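Local coordinates for protein transport protein SEC7 (Saccharomyces cerevisiae, PDB 4OIY) that acts through its Sec7 domain as a guanine nucleotide exchange factor that activates ARF1 at the trans-Golgi network, and so takes part in vesicle budding and Golgi traffic, at residues 45-49 / 76-81; 56-61 / 97-102. All blocks are in the same frame, centred on the assembly; numbering follows the deposited sequence.

Interaction 1. Residues 45-49 / 76-81; sequences AKWLL and AFVDEF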
loop_
_atom_site.group_PDB
_atom_site.type_symbol
_atom_site.label_atom_id
_atom_site.label_comp_id
_atom_site.label_asym_id
_atom_site.label_seq_id
_atom_site.Cartn_x
_atom_site.Cartn_y
_atom_site.Cartn_z
ATOM N N ALA A 45 0.133 -4.720 13.086
ATOM C CA ALA A 45 0.053 -3.642 12.089
ATOM C C ALA A 45 0.723 -2.354 12.575
ATOM O O ALA A 45 1.473 -1.717 11.838
ATOM C CB ALA A 45 -1.398 -3.369 11.716
ATOM N N LYS A 46 0.456 -1.971 13.820
ATOM C CA LYS A 46 1.052 -0.759 14.365
ATOM C C LYS A 46 2.578 -0.867 14.425
ATOM O O LYS A 46 3.289 0.082 14.078
ATOM C CB LYS A 46 0.473 -0.457 15.746
ATOM C CG LYS A 46 -0.939 0.102 15.700
ATOM C CD LYS A 46 -1.455 0.395 17.104
ATOM C CE LYS A 46 -2.864 0.965 17.095
ATOM N NZ LYS A 46 -2.878 2.395 16.699
ATOM N N TRP A 47 3.079 -2.028 14.842
ATOM C CA TRP A 47 4.525 -2.256 14.898
ATOM C C TRP A 47 5.171 -2.158 13.507
ATOM O O TRP A 47 6.233 -1.549 13.348
ATOM C CB TRP A 47 4.847 -3.601 15.565
ATOM C CG TRP A 47 6.329 -3.810 15.788
ATOM C CD1 TRP A 47 7.084 -3.349 16.835
ATOM C CD2 TRP A 47 7.227 -4.525 14.935
ATOM N NE1 TRP A 47 8.393 -3.741 16.686
ATOM C CE2 TRP A 47 8.513 -4.451 15.520
ATOM C CE3 TRP A 47 7.073 -5.215 13.728
ATOM C CZ2 TRP A 47 9.630 -5.052 14.942
ATOM C CZ3 TRP A 47 8.191 -5.814 13.159
ATOM C CH2 TRP A 47 9.447 -5.726 13.763
ATOM N N LEU A 48 4.525 -2.730 12.495
ATOM C CA LEU A 48 5.022 -2.617 11.119
ATOM C C LEU A 48 5.177 -1.155 10.694
ATOM O O LEU A 48 6.189 -0.784 10.092
ATOM C CB LEU A 48 4.102 -3.365 10.142
ATOM C CG LEU A 48 4.015 -4.889 10.315
ATOM C CD1 LEU A 48 3.007 -5.500 9.354
ATOM C CD2 LEU A 48 5.375 -5.549 10.157
ATOM N N LEU A 49 4.196 -0.322 11.035
ATOM C CA LEU A 49 4.193 1.081 10.604
ATOM C C LEU A 49 5.082 2.001 11.437
ATOM O O LEU A 49 5.576 3.016 10.935
ATOM C CB LEU A 49 2.763 1.622 10.595
ATOM C CG LEU A 49 1.924 1.094 9.428
ATOM C CD1 LEU A 49 0.440 1.320 9.670
ATOM C CD2 LEU A 49 2.350 1.737 8.113
ATOM N N ALA A 76 -5.855 -4.489 9.161
ATOM C CA ALA A 76 -5.489 -3.584 10.258
ATOM C C ALA A 76 -4.438 -2.566 9.814
ATOM O O ALA A 76 -4.475 -1.418 10.215
ATOM C CB ALA A 76 -4.973 -4.364 11.455
ATOM N N PHE A 77 -3.501 -2.999 8.989
ATOM C CA PHE A 77 -2.444 -2.126 8.478
ATOM C C PHE A 77 -3.069 -0.969 7.690
ATOM O O PHE A 77 -2.765 0.194 7.944
ATOM C CB PHE A 77 -1.506 -2.987 7.620
ATOM C CG PHE A 77 -0.339 -2.265 7.006
ATOM C CD1 PHE A 77 0.864 -2.160 7.691
ATOM C CD2 PHE A 77 -0.416 -1.780 5.709
ATOM C CE1 PHE A 77 1.957 -1.544 7.110
ATOM C CE2 PHE A 77 0.671 -1.147 5.126
ATOM C CZ PHE A 77 1.861 -1.045 5.827
ATOM N N VAL A 78 -3.964 -1.295 6.760
ATOM C CA VAL A 78 -4.661 -0.268 5.978
ATOM C C VAL A 78 -5.492 0.626 6.902
ATOM O O VAL A 78 -5.548 1.831 6.698
ATOM C CB VAL A 78 -5.551 -0.863 4.860
ATOM C CG1 VAL A 78 -6.171 0.247 4.022
ATOM C CG2 VAL A 78 -4.739 -1.789 3.963
ATOM N N ASP A 79 -6.101 0.036 7.928
ATOM C CA ASP A 79 -6.938 0.798 8.867
ATOM C C ASP A 79 -6.171 1.860 9.649
ATOM O O ASP A 79 -6.790 2.792 10.167
ATOM C CB ASP A 79 -7.634 -0.124 9.876
ATOM C CG ASP A 79 -8.838 -0.836 9.305
ATOM O OD1 ASP A 79 -9.303 -0.496 8.195
ATOM O OD2 ASP A 79 -9.340 -1.751 10.003
ATOM N N GLU A 80 -4.850 1.715 9.764
ATOM C CA GLU A 80 -4.015 2.702 10.461
ATOM C C GLU A 80 -3.778 3.982 9.660
ATOM O O GLU A 80 -3.370 4.997 10.220
ATOM C CB GLU A 80 -2.674 2.080 10.853
ATOM C CG GLU A 80 -2.814 1.006 11.912
ATOM C CD GLU A 80 -3.312 1.574 13.225
ATOM O OE1 GLU A 80 -2.696 2.536 13.719
ATOM O OE2 GLU A 80 -4.321 1.062 13.750
ATOM N N PHE A 81 -4.040 3.943 8.360
ATOM C CA PHE A 81 -3.830 5.108 7.512
ATOM C C PHE A 81 -4.977 6.091 7.656
ATOM O O PHE A 81 -6.147 5.692 7.766
ATOM C CB PHE A 81 -3.698 4.705 6.042
ATOM C CG PHE A 81 -2.380 4.084 5.705
ATOM C CD1 PHE A 81 -2.123 2.773 6.058
ATOM C CD2 PHE A 81 -1.395 4.810 5.047
ATOM C CE1 PHE A 81 -0.910 2.189 5.765
ATOM C CE2 PHE A 81 -0.172 4.237 4.762
ATOM C CZ PHE A 81 0.064 2.917 5.113
#

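Interaction 2. Residues 56-61 / 97-102; sequences MAAVGD and QSFRLP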
loop_
_atom_site.group_PDB
_atom_site.type_symbol
_atom_site.label_atom_id
_atom_site.label_comp_id
_atom_site.label_asym_id
_atom_site.label_seq_id
_atom_site.Cartn_x
_atom_site.Cartn_y
_atom_site.Cartn_z
ATOM N N MET A 56 10.887 -3.457 3.068
ATOM C CA MET A 56 9.552 -3.233 2.519
ATOM C C MET A 56 9.025 -4.419 1.740
ATOM O O MET A 56 7.818 -4.627 1.686
ATOM C CB MET A 56 9.537 -1.986 1.654
ATOM C CG MET A 56 9.704 -0.739 2.493
ATOM S SD MET A 56 8.971 0.663 1.676
ATOM C CE MET A 56 10.163 0.888 0.374
ATOM N N ALA A 57 9.923 -5.185 1.135
ATOM C CA ALA A 57 9.514 -6.394 0.432
ATOM C C ALA A 57 9.116 -7.488 1.411
ATOM O O ALA A 57 8.140 -8.198 1.183
ATOM C CB ALA A 57 10.607 -6.880 -0.501
ATOM N N ALA A 58 9.854 -7.617 2.513
ATOM C CA ALA A 58 9.479 -8.573 3.540
ATOM C C ALA A 58 8.119 -8.206 4.140
ATOM O O ALA A 58 7.274 -9.077 4.350
ATOM C CB ALA A 58 10.549 -8.642 4.626
ATOM N N VAL A 59 7.893 -6.918 4.391
ATOM C CA VAL A 59 6.609 -6.461 4.934
ATOM C C VAL A 59 5.481 -6.761 3.944
ATOM O O VAL A 59 4.439 -7.287 4.325
ATOM C CB VAL A 59 6.646 -4.951 5.288
ATOM C CG1 VAL A 59 5.255 -4.439 5.648
ATOM C CG2 VAL A 59 7.624 -4.688 6.426
ATOM N N GLY A 60 5.682 -6.421 2.676
ATOM C CA GLY A 60 4.641 -6.628 1.680
ATOM C C GLY A 60 4.299 -8.095 1.518
ATOM O O GLY A 60 3.131 -8.468 1.400
ATOM N N ASP A 61 5.320 -8.940 1.503
ATOM C CA ASP A 61 5.094 -10.374 1.360
ATOM C C ASP A 61 4.353 -10.931 2.579
ATOM O O ASP A 61 3.481 -11.780 2.433
ATOM C CB ASP A 61 6.422 -11.094 1.119
ATOM C CG ASP A 61 6.918 -10.961 -0.324
ATOM O OD1 ASP A 61 6.361 -10.182 -1.115
ATOM O OD2 ASP A 61 7.873 -11.674 -0.680
ATOM N N GLN A 97 4.075 3.558 -0.786
ATOM C CA GLN A 97 5.463 3.814 -0.404
ATOM C C GLN A 97 5.786 3.205 0.973
ATOM O O GLN A 97 6.922 3.334 1.467
ATOM C CB GLN A 97 5.746 5.324 -0.427
ATOM C CG GLN A 97 5.765 5.893 -1.841
ATOM C CD GLN A 97 6.106 7.376 -1.899
ATOM O OE1 GLN A 97 6.043 8.085 -0.893
ATOM N NE2 GLN A 97 6.464 7.849 -3.089
ATOM N N SER A 98 4.806 2.536 1.591
ATOM C CA SER A 98 4.998 1.905 2.910
ATOM C C SER A 98 5.302 0.396 2.884
ATOM O O SER A 98 5.619 -0.187 3.923
ATOM C CB SER A 98 3.777 2.156 3.802
ATOM O OG SER A 98 2.655 1.379 3.414
ATOM N N PHE A 99 5.169 -0.236 1.722
ATOM C CA PHE A 99 5.470 -1.657 1.541
ATOM C C PHE A 99 5.606 -1.928 0.040
ATOM O O PHE A 99 5.202 -1.111 -0.783
ATOM C CB PHE A 99 4.352 -2.528 2.125
ATOM C CG PHE A 99 3.069 -2.446 1.351
ATOM C CD1 PHE A 99 2.212 -1.375 1.510
ATOM C CD2 PHE A 99 2.732 -3.429 0.442
ATOM C CE1 PHE A 99 1.034 -1.290 0.778
ATOM C CE2 PHE A 99 1.560 -3.357 -0.289
ATOM C CZ PHE A 99 0.703 -2.288 -0.123
ATOM N N ARG A 100 6.186 -3.071 -0.315
ATOM C CA ARG A 100 6.223 -3.508 -1.710
ATOM C C ARG A 100 5.085 -4.465 -2.015
ATOM O O ARG A 100 4.941 -5.494 -1.359
ATOM C CB ARG A 100 7.543 -4.210 -2.017
ATOM C CG ARG A 100 7.724 -4.539 -3.490
ATOM C CD ARG A 100 9.037 -5.244 -3.767
ATOM N NE ARG A 100 8.969 -6.683 -3.532
ATOM C CZ ARG A 100 9.939 -7.548 -3.828
ATOM N NH1 ARG A 100 11.081 -7.129 -4.358
ATOM N NH2 ARG A 100 9.766 -8.836 -3.579
ATOM N N LEU A 101 4.268 -4.128 -3.014
ATOM C CA LEU A 101 3.212 -5.025 -3.456
ATOM C C LEU A 101 3.812 -6.360 -3.881
ATOM O O LEU A 101 4.836 -6.367 -4.568
ATOM C CB LEU A 101 2.423 -4.434 -4.633
ATOM C CG LEU A 101 1.338 -3.402 -4.301
ATOM C CD1 LEU A 101 0.903 -2.705 -5.572
ATOM C CD2 LEU A 101 0.143 -4.034 -3.612
ATOM N N PRO A 102 3.187 -7.479 -3.462
ATOM C CA PRO A 102 3.584 -8.800 -3.955
ATOM C C PRO A 102 3.332 -8.954 -5.442
ATOM O O PRO A 102 2.753 -8.067 -6.088
ATOM C CB PRO A 102 2.668 -9.761 -3.200
ATOM C CG PRO A 102 2.214 -9.019 -2.001
ATOM C CD PRO A 102 2.169 -7.577 -2.402
HETATM O O HOH W 1 6.765 -7.580 -1.855
HETATM O O HOH W 2 7.236 -10.228 -3.704
#

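Interaction 1. Residues 45-49 / 76-81
Residues 45-49 form a turn of helix 41-50, and residues 76-81 begin on helix 68-79 and run on into the following loop. The backbones are closest at Ala45 and Phe77, with CA atoms 4.6 Å apart. This is helix-helix packing in the all-helical Sec7 domain. Small side chains permit the close approach: Ala45 CB lies 3.7 Å from Ala76 CB and 3.5 Å from Phe77 N. Further along, larger apolar groups fill the widening gap. The CA-to-CB bond of Phe77 points sideways, but with chi1 in the t well its ring comes nearer to helix 41-50. Leu48 CB meets the edge of that ring, and Leu49 CD2 is 3.5 Å from Phe77 CE1. The same Leu49 CD2 reaches Phe81 CZ at 4.0 Å. Leu63 of helix 56-64 touches both Leu48 and Phe77 and extends this apolar cluster. Toward solvent, Glu80 has two roles. Its CB lies 3.4 Å from Leu49 CD1, while its carboxylate takes a salt bridge, Lys46 NZ to Glu80 OE1, at 3.0 Å.

Interaction 2. Residues 56-61 / 97-102
Met56 opens helix 56-64 and lies against the loop of residues 97-102. Its SD is 3.4 Å from Gln97 O. Its carbonyl makes the direct hydrogen bond between the segments, Arg100 N to Met56 O at 3.0 Å and nearly straight. Met56 O also accepts from Gly60 N, so one oxygen serves helix and loop. Ala57 CB sits over a face of the Arg100 guanidinium, 3.5 Å from NE. Val59 CG1 packs on Phe99 CB at 4.1 Å. Gly60 lets the loop lie close: its CA makes a CH...O contact with Arg100 O at 3.3 Å, and a CB here would clash with that oxygen. Asp61 and Arg100 are joined through water rather than by a salt bridge. Water 2 lies 2.7 Å from Asp61 OD1 and 2.9 Å from Arg100 NH2, and water 1 links Asp61 OD1 with Arg100 NE. The loop connects helices 88-96 and 105-122. Phe99 stacks on Phe111 of helix 105-122 and meets Phe95 of helix 88-96 edge-to-face.

In the fold
The two interactions lie in one Sec7 domain, with centres 13 Å apart. Their segments alternate along the chain: 45-49, 56-61, 76-81, then 97-102. Helices 41-50, 56-64 and 68-79 follow one another, so interaction 1 joins the first and third of them. Interaction 2 ties the middle helix to the later loop before helix 105-122. The contacts touch where Phe77 and Phe81 of interaction 1 meet Ser98 and Phe99 of interaction 2. Phe81 CZ and Phe77 CZ each lie 3.5 Å from Ser98 OG, and Phe77 CE2 is 3.9 Å from Phe99 CD1. A continuous packed region thus connects these earlier helices with helices 88-96 and 105-122 in the exchange-factor domain.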